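Local coordinates for protein putative transcriptional regulator (Clostridium difficile, PDB 3QI7) that is of unknown function but is probably a lipoprotein with a periplasmic-binding-protein-like fold that may bind a small ligand such as a sugar, at residues 310-315 and 343-348; 336-341 and 347-352. One frame throughout, in Å; residues are numbered along the deposited sequence.

Contact 1 of 2, residues 310-315 and 343-348; sequences LPSLAI and LRFGIG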
loop_
_atom_site.group_PDB
_atom_site.type_symbol
_atom_site.label_atom_id
_atom_site.label_comp_id
_atom_site.label_asym_id
_atom_site.label_seq_id
_atom_site.Cartn_x
_atom_site.Cartn_y
_atom_site.Cartn_z
ATOM N N LEU A 310 -1.611 -2.851 4.850
ATOM C CA LEU A 310 -2.561 -2.052 5.621
ATOM C C LEU A 310 -3.738 -2.904 6.118
ATOM O O LEU A 310 -4.039 -2.897 7.320
ATOM C CB LEU A 310 -3.057 -0.810 4.859
ATOM C CG LEU A 310 -1.999 0.278 4.649
ATOM C CD1 LEU A 310 -2.436 1.256 3.537
ATOM C CD2 LEU A 310 -1.645 1.002 5.995
ATOM N N PRO A 311 -4.410 -3.631 5.212
ATOM C CA PRO A 311 -5.526 -4.459 5.710
ATOM C C PRO A 311 -5.078 -5.581 6.681
ATOM O O PRO A 311 -5.769 -5.842 7.657
ATOM C CB PRO A 311 -6.163 -5.018 4.420
ATOM C CG PRO A 311 -5.099 -4.942 3.426
ATOM C CD PRO A 311 -4.300 -3.714 3.749
ATOM N N SER A 312 -3.935 -6.213 6.441
ATOM C CA SER A 312 -3.460 -7.244 7.373
ATOM C C SER A 312 -3.114 -6.664 8.746
ATOM O O SER A 312 -3.422 -7.279 9.764
ATOM C CB SER A 312 -2.265 -8.004 6.809
ATOM O OG SER A 312 -2.018 -9.152 7.596
ATOM N N LEU A 313 -2.464 -5.500 8.775
ATOM C CA LEU A 313 -2.176 -4.818 10.042
ATOM C C LEU A 313 -3.475 -4.437 10.743
ATOM O O LEU A 313 -3.609 -4.604 11.965
ATOM C CB LEU A 313 -1.321 -3.554 9.821
ATOM C CG LEU A 313 -1.174 -2.595 11.017
ATOM C CD1 LEU A 313 -0.465 -3.323 12.172
ATOM C CD2 LEU A 313 -0.432 -1.285 10.681
ATOM N N ALA A 314 -4.411 -3.869 9.983
ATOM C CA ALA A 314 -5.720 -3.449 10.558
ATOM C C ALA A 314 -6.480 -4.631 11.159
ATOM O O ALA A 314 -7.066 -4.514 12.251
ATOM C CB ALA A 314 -6.594 -2.709 9.501
ATOM N N ILE A 315 -6.465 -5.771 10.477
ATOM C CA ILE A 315 -7.134 -6.972 11.034
ATOM C C ILE A 315 -6.489 -7.414 12.377
ATOM O O ILE A 315 -7.195 -7.692 13.347
ATOM C CB ILE A 315 -7.147 -8.125 10.006
ATOM C CG1 ILE A 315 -8.033 -7.741 8.809
ATOM C CG2 ILE A 315 -7.643 -9.440 10.654
ATOM C CD1 ILE A 315 -7.705 -8.502 7.560
ATOM N N LEU A 343 6.267 -7.279 16.012
ATOM C CA LEU A 343 5.645 -8.484 16.612
ATOM C C LEU A 343 4.922 -9.333 15.574
ATOM O O LEU A 343 5.112 -10.551 15.521
ATOM C CB LEU A 343 4.625 -8.072 17.682
ATOM C CG LEU A 343 3.908 -9.155 18.488
ATOM C CD1 LEU A 343 4.962 -10.003 19.219
ATOM C CD2 LEU A 343 2.897 -8.552 19.500
ATOM N N ARG A 344 4.101 -8.706 14.739
ATOM C CA ARG A 344 3.183 -9.481 13.895
ATOM C C ARG A 344 3.754 -9.785 12.510
ATOM O O ARG A 344 3.288 -10.696 11.880
ATOM C CB ARG A 344 1.824 -8.787 13.771
ATOM C CG ARG A 344 0.967 -8.801 15.055
ATOM C CD ARG A 344 0.169 -10.143 15.199
ATOM N NE ARG A 344 -0.616 -10.127 16.425
ATOM C CZ ARG A 344 -0.244 -10.632 17.599
ATOM N NH1 ARG A 344 0.914 -11.273 17.744
ATOM N NH2 ARG A 344 -1.044 -10.485 18.646
ATOM N N PHE A 345 4.716 -8.991 12.046
ATOM C CA PHE A 345 5.294 -9.119 10.696
ATOM C C PHE A 345 6.814 -9.316 10.663
ATOM O O PHE A 345 7.370 -9.740 9.639
ATOM C CB PHE A 345 4.966 -7.887 9.857
ATOM C CG PHE A 345 3.502 -7.638 9.673
ATOM C CD1 PHE A 345 2.783 -6.911 10.606
ATOM C CD2 PHE A 345 2.840 -8.141 8.574
ATOM C CE1 PHE A 345 1.453 -6.664 10.423
ATOM C CE2 PHE A 345 1.503 -7.925 8.397
ATOM C CZ PHE A 345 0.795 -7.177 9.340
ATOM N N GLY A 346 7.504 -8.993 11.745
ATOM C CA GLY A 346 8.984 -9.023 11.756
ATOM C C GLY A 346 9.652 -8.076 10.767
ATOM O O GLY A 346 10.738 -8.368 10.233
ATOM N N ILE A 347 9.009 -6.943 10.516
ATOM C CA ILE A 347 9.562 -5.896 9.683
ATOM C C ILE A 347 9.581 -4.526 10.408
ATOM O O ILE A 347 8.776 -4.238 11.324
ATOM C CB ILE A 347 8.831 -5.785 8.310
ATOM C CG1 ILE A 347 7.429 -5.173 8.446
ATOM C CG2 ILE A 347 8.801 -7.166 7.574
ATOM C CD1 ILE A 347 6.594 -5.215 7.095
ATOM N N GLY A 348 10.502 -3.673 9.959
ATOM C CA GLY A 348 10.585 -2.313 10.491
ATOM C C GLY A 348 9.653 -1.400 9.729
ATOM O O GLY A 348 9.280 -1.643 8.553
#
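Phe345 reaches across to helix 306-324 with the outer rim of its ring and meets the backbone between Ser312 and Leu313. The approach is edge-on: Phe345 CZ stops 3.7 Å from Leu313 N, and Ser312 C lies at the edge in the plane of the ring. The touch is purely van der Waals, as no hydrogen bond joins the two segments. The long, flat phenyl group suits a place where the backbones stay well apart, with CA atoms of Leu313 and Arg344 8.1 Å from each other at their nearest. With chi1 at -60°, Phe345 CG stands beside its own backbone N and anti to the carbonyl carbon, which directs the ring at the other helix.

Leu313 offers the start of its side chain, its CB lying 4.2 Å from Phe345 CE1. Its neighbour Ser312 lets the ring come close because it is small: Ser312 CB is 4.1 Å from Phe345 CZ. The hydroxyl of Ser312 also borders the ring edge, but this serine has two conformers, so that part of the contact is doubtful. Directly after Phe345 the helix stops at Gly346, whose positive phi of 61° comes easily to glycine.

Phe309 and Met304 extend the surroundings of Phe345, the two phenylalanine rings meeting at about 55°. Helix 306-324, kinked at Pro311, is packed here between several elements: Ser312 rests on Met31 and Met35 of helix 26-42, while Leu310, Leu313 and Ala314 lie against Leu136 of strand 134-137.

Contact 2 of 2, residues 336-341 and 347-352; sequences YLEAFT and IGSEFT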
loop_
_atom_site.group_PDB
_atom_site.type_symbol
_atom_site.label_atom_id
_atom_site.label_comp_id
_atom_site.label_asym_id
_atom_site.label_seq_id
_atom_site.Cartn_x
_atom_site.Cartn_y
_atom_site.Cartn_z
ATOM N N TYR A 336 3.910 2.308 19.681
ATOM C CA TYR A 336 3.037 1.152 19.806
ATOM C C TYR A 336 2.865 0.412 18.474
ATOM O O TYR A 336 3.017 -0.807 18.397
ATOM C CB TYR A 336 1.670 1.556 20.385
ATOM C CG TYR A 336 0.782 0.363 20.561
ATOM C CD1 TYR A 336 0.046 -0.133 19.493
ATOM C CD2 TYR A 336 0.718 -0.307 21.781
ATOM C CE1 TYR A 336 -0.742 -1.254 19.630
ATOM C CE2 TYR A 336 -0.078 -1.429 21.931
ATOM C CZ TYR A 336 -0.789 -1.902 20.846
ATOM O OH TYR A 336 -1.587 -2.998 20.955
ATOM N N LEU A 337 2.566 1.160 17.414
ATOM C CA LEU A 337 2.298 0.555 16.106
ATOM C C LEU A 337 3.558 -0.034 15.440
ATOM O O LEU A 337 3.490 -1.084 14.764
ATOM C CB LEU A 337 1.627 1.597 15.203
ATOM C CG LEU A 337 0.232 2.013 15.629
ATOM C CD1 LEU A 337 -0.164 3.346 14.989
ATOM C CD2 LEU A 337 -0.765 0.893 15.317
ATOM N N GLU A 338 4.702 0.602 15.652
ATOM C CA GLU A 338 5.971 0.063 15.185
ATOM C C GLU A 338 6.325 -1.242 15.905
ATOM O O GLU A 338 6.728 -2.223 15.253
ATOM C CB GLU A 338 7.089 1.117 15.305
ATOM C CG GLU A 338 6.870 2.247 14.314
ATOM C CD GLU A 338 7.749 3.469 14.536
ATOM O OE1 GLU A 338 8.853 3.349 15.135
ATOM O OE2 GLU A 338 7.308 4.547 14.085
ATOM N N ALA A 339 6.172 -1.272 17.222
ATOM C CA ALA A 339 6.460 -2.507 17.959
ATOM C C ALA A 339 5.501 -3.630 17.538
ATOM O O ALA A 339 5.924 -4.780 17.371
ATOM C CB ALA A 339 6.414 -2.259 19.498
ATOM N N PHE A 340 4.213 -3.296 17.385
ATOM C CA PHE A 340 3.183 -4.269 16.969
ATOM C C PHE A 340 3.495 -4.794 15.568
ATOM O O PHE A 340 3.366 -5.999 15.319
ATOM C CB PHE A 340 1.807 -3.627 17.020
ATOM C CG PHE A 340 0.646 -4.597 16.925
ATOM C CD1 PHE A 340 0.339 -5.438 17.970
ATOM C CD2 PHE A 340 -0.145 -4.648 15.770
ATOM C CE1 PHE A 340 -0.747 -6.336 17.884
ATOM C CE2 PHE A 340 -1.237 -5.553 15.674
ATOM C CZ PHE A 340 -1.541 -6.363 16.732
ATOM N N THR A 341 3.998 -3.926 14.683
ATOM C CA THR A 341 4.428 -4.360 13.352
ATOM C C THR A 341 5.618 -5.328 13.438
ATOM O O THR A 341 5.643 -6.314 12.732
ATOM C CB THR A 341 4.729 -3.147 12.456
ATOM O OG1 THR A 341 3.522 -2.389 12.306
ATOM C CG2 THR A 341 5.263 -3.549 11.065
ATOM N N ILE A 347 9.009 -6.943 10.516
ATOM C CA ILE A 347 9.562 -5.896 9.683
ATOM C C ILE A 347 9.581 -4.526 10.408
ATOM O O ILE A 347 8.776 -4.238 11.324
ATOM C CB ILE A 347 8.831 -5.785 8.310
ATOM C CG1 ILE A 347 7.429 -5.173 8.446
ATOM C CG2 ILE A 347 8.801 -7.166 7.574
ATOM C CD1 ILE A 347 6.594 -5.215 7.095
ATOM N N GLY A 348 10.502 -3.673 9.959
ATOM C CA GLY A 348 10.585 -2.313 10.491
ATOM C C GLY A 348 9.653 -1.400 9.729
ATOM O O GLY A 348 9.280 -1.643 8.553
ATOM N N SER A 349 9.286 -0.316 10.387
ATOM C CA SER A 349 8.337 0.622 9.849
ATOM C C SER A 349 8.487 1.961 10.564
ATOM O O SER A 349 9.096 2.035 11.603
ATOM C CB SER A 349 6.896 0.090 10.104
ATOM O OG SER A 349 6.590 -0.005 11.499
ATOM N N GLU A 350 7.902 3.004 10.004
ATOM C CA GLU A 350 7.798 4.277 10.719
ATOM C C GLU A 350 6.407 4.844 10.522
ATOM O O GLU A 350 5.926 4.980 9.389
ATOM C CB GLU A 350 8.862 5.286 10.246
ATOM C CG GLU A 350 8.914 6.614 11.065
ATOM C CD GLU A 350 9.835 7.670 10.426
ATOM O OE1 GLU A 350 10.794 7.278 9.734
ATOM O OE2 GLU A 350 9.605 8.884 10.591
ATOM N N PHE A 351 5.762 5.176 11.651
ATOM C CA PHE A 351 4.404 5.700 11.687
ATOM C C PHE A 351 4.420 7.162 12.128
ATOM O O PHE A 351 5.137 7.532 13.063
ATOM C CB PHE A 351 3.525 4.900 12.674
ATOM C CG PHE A 351 3.099 3.535 12.174
ATOM C CD1 PHE A 351 3.992 2.454 12.195
ATOM C CD2 PHE A 351 1.813 3.304 11.747
ATOM C CE1 PHE A 351 3.604 1.195 11.745
ATOM C CE2 PHE A 351 1.428 2.039 11.286
ATOM C CZ PHE A 351 2.318 0.995 11.295
ATOM N N THR A 352 3.631 7.988 11.455
ATOM C CA THR A 352 3.605 9.425 11.698
ATOM C C THR A 352 2.169 9.921 11.852
ATOM O O THR A 352 1.351 9.668 10.977
ATOM C CB THR A 352 4.246 10.147 10.485
ATOM O OG1 THR A 352 5.559 9.627 10.266
ATOM C CG2 THR A 352 4.314 11.666 10.719
HETATM O O HOH W 1 8.063 -1.983 12.825
HETATM O O HOH W 2 10.697 2.142 13.574
#
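Leu337 O, which lies against the ring of Phe351, is gripped twice from one turn further along its helix. Thr341 OG1 donates to Leu337 O at 2.8 Å and Thr341 N at 2.9 Å, arriving from opposite faces of the carbonyl plane; the hydroxyl thus donates its proton within its own helix. The setting is a helix-turn-strand reversal: helix 334-345 ends, the chain turns, and strand 349-353 runs back roughly antiparallel, at 154° to the short helical segment.

Phe351 lies between helix and strand. Leu337 CB sits almost exactly over the ring centre of Phe351, 3.7 Å away in a CH-pi contact, while Leu337 CD1 packs beside Phe351 CD2. At the ring edge come Thr341 OG1 and the aliphatic CG of Glu338. A flat aromatic group suits this place because its face takes the leucine while its edge takes the other two, and Leu313 of helix 306-324 and Val364 of strand 361-370 help to enclose it.

Glu338 combines two roles. Extended beyond CG (chi2 168°), it lays its methylenes along the strand and brings its carboxylate to the backbone, where Phe351 N donates to Glu338 OE2 at 3.0 Å in a nearly straight bond. The amide meets that oxygen on its anti side, out of the carboxylate plane. Gly348, just before the strand, and Glu350 and Thr352 within it make backbone bonds with strand 361-370, so the glutamate serves an amide facing the other way.

Nearer the turn, Thr341 CG2 packs 3.8 Å from Ile347 CG1. Beside this pair a bridge is made by water 1, which is hydrogen-bonded to Glu338 O, Ile347 O and Ser349 OG, each at 2.8 Å.

How the contacts relate
The two contacts lie about 8 Å apart between centres, on the same side of the chain's centre, and both use helix 334-345. Along the chain, 310-315 comes first, then 336-341, and the second segments, 343-348 and 347-352, overlap at Ile347 and Gly348. Contact 1 sets the end of helix 334-345 against helix 306-324; contact 2 folds the following strand back on the same helix. Leu313, Phe340 and Phe351 link the two through apolar packing, Leu313 CD2 lying 3.6 Å from Phe351 CZ and Leu313 CD1 packing on Phe340. Together the contacts tie two helices to strand 349-353, which pairs antiparallel with strand 361-370 in the large mixed sheet.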